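Local structure of hypothetical protein PP5205 (2G2X) at residues A60-R64 against H101-F105. The protein is of unknown function but belongs to the EVE family, related to the ASCH and PUA families, many of whose members bind RNA. Residues are numbered along the deposited sequence; the frame is centred on the assembly and turned at random.
Sequences AGIAR and HVQTF
Phe105 lays its ring flat against the backbone of Gly61: the glycine CA sits over the middle of the ring, 3.7 Å from its centroid and 3° off the normal, with Gly61 N over the same face. The ring's far rim, at CZ, meets CG1 of Ile62 at 3.7 Å, CG1 lying obliquely to the ring, and CD1 of Ile62 comes near CZ and CE1. Phe105 gets there because its CG stands beside the backbone N, opposite the carbonyl carbon (chi1 -60°), which brings the ring over Gly61.

The two strands run antiparallel next to each other in the mixed sheet of the EVE domain, with strand 46-51 on the other flank of 60-64. Ile62 N donates to Gln103 O at 2.8 Å, and Phe105 N to Ala60 O at 2.9 Å. A water joins Ala60 O to Phe105 O beyond that pair. Past Ile62 the register slips by one residue, so that Ala63 pairs with His101: Ile62 O accepts from both Val102 N (3.0 Å) and Gln103 N (2.9 Å), which arrive from the same face of its carbonyl plane. This is a classic beta bulge, and Ala60 and Gly61 form a second one against Phe49.

The bulge turns Val102 toward the neighbouring strand. Its CG2 packs on the backbone of Ala63 and on Arg64 CB, the latter at 3.8 Å, while its CB approaches CG2 of Ile62. The Arg64 side chain, extended from CG to NE, crosses that of Val102 at about a right angle, and NH1 makes a weak, bent hydrogen bond to His101 O (3.1 Å, 124° at the hydrogen), in the guanidinium plane.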
# COMPACT_ATOMS: atom_id res chain seq x y z
N ALA A 60 9.59 -3.04 -2.69
CA ALA A 60 10.73 -2.15 -2.83
C ALA A 60 11.23 -1.51 -1.54
O ALA A 60 12.34 -0.97 -1.50
CB ALA A 60 10.42 -1.07 -3.85
N GLY A 61 10.42 -1.56 -0.49
CA GLY A 61 10.84 -0.97 0.77
C GLY A 61 9.79 -0.93 1.86
O GLY A 61 8.75 -1.59 1.77
N ILE A 62 10.06 -0.14 2.89
CA ILE A 62 9.15 -0.02 4.02
C ILE A 62 8.79 1.43 4.27
O ILE A 62 9.62 2.32 4.11
CB ILE A 62 9.79 -0.58 5.31
CG1 ILE A 62 10.15 -2.06 5.11
CG2 ILE A 62 8.82 -0.40 6.50
CD1 ILE A 62 10.98 -2.66 6.23
N ALA A 63 7.53 1.66 4.64
CA ALA A 63 7.04 2.99 4.95
C ALA A 63 6.13 2.87 6.16
O ALA A 63 5.82 1.76 6.60
CB ALA A 63 6.28 3.57 3.75
N ARG A 64 5.69 4.01 6.70
CA ARG A 64 4.82 4.00 7.87
C ARG A 64 3.61 4.92 7.73
O ARG A 64 3.62 5.86 6.93
CB ARG A 64 5.62 4.40 9.11
CG ARG A 64 6.13 5.84 9.11
CD ARG A 64 6.83 6.19 10.42
NE ARG A 64 7.17 7.60 10.52
CZ ARG A 64 8.09 8.20 9.76
NH1 ARG A 64 8.77 7.49 8.86
NH2 ARG A 64 8.34 9.49 9.90
N HIS A 101 8.30 7.70 4.45
CA HIS A 101 9.33 6.74 4.11
C HIS A 101 10.08 6.22 5.32
O HIS A 101 10.37 6.96 6.25
CB HIS A 101 10.34 7.39 3.16
CG HIS A 101 11.52 6.53 2.84
ND1 HIS A 101 11.56 5.68 1.75
CD2 HIS A 101 12.72 6.40 3.45
CE1 HIS A 101 12.73 5.07 1.71
NE2 HIS A 101 13.45 5.48 2.73
N VAL A 102 10.39 4.92 5.30
CA VAL A 102 11.16 4.32 6.38
C VAL A 102 12.45 3.76 5.80
O VAL A 102 13.54 4.08 6.28
CB VAL A 102 10.39 3.20 7.10
CG1 VAL A 102 11.32 2.48 8.07
CG2 VAL A 102 9.21 3.79 7.87
N GLN A 103 12.34 2.93 4.77
CA GLN A 103 13.54 2.34 4.18
C GLN A 103 13.33 1.93 2.73
O GLN A 103 12.24 1.51 2.34
CB GLN A 103 13.98 1.12 5.00
CG GLN A 103 15.47 0.79 4.94
CD GLN A 103 15.81 -0.51 5.65
OE1 GLN A 103 16.88 -0.66 6.25
NE2 GLN A 103 14.91 -1.48 5.57
N THR A 104 14.37 2.06 1.93
CA THR A 104 14.30 1.65 0.54
C THR A 104 15.28 0.50 0.38
O THR A 104 16.48 0.67 0.61
CB THR A 104 14.68 2.80 -0.43
OG1 THR A 104 15.04 2.25 -1.71
CG2 THR A 104 15.84 3.59 0.12
N PHE A 105 14.77 -0.68 0.02
CA PHE A 105 15.63 -1.84 -0.16
C PHE A 105 16.59 -1.64 -1.33
O PHE A 105 16.21 -1.06 -2.35
CB PHE A 105 14.80 -3.10 -0.40
CG PHE A 105 13.85 -3.44 0.72
CD1 PHE A 105 14.05 -2.92 2.00
CD2 PHE A 105 12.78 -4.30 0.50
CE1 PHE A 105 13.20 -3.26 3.05
CE2 PHE A 105 11.92 -4.64 1.55
CZ PHE A 105 12.13 -4.12 2.82
O HOH W 1 13.88 -1.24 -3.68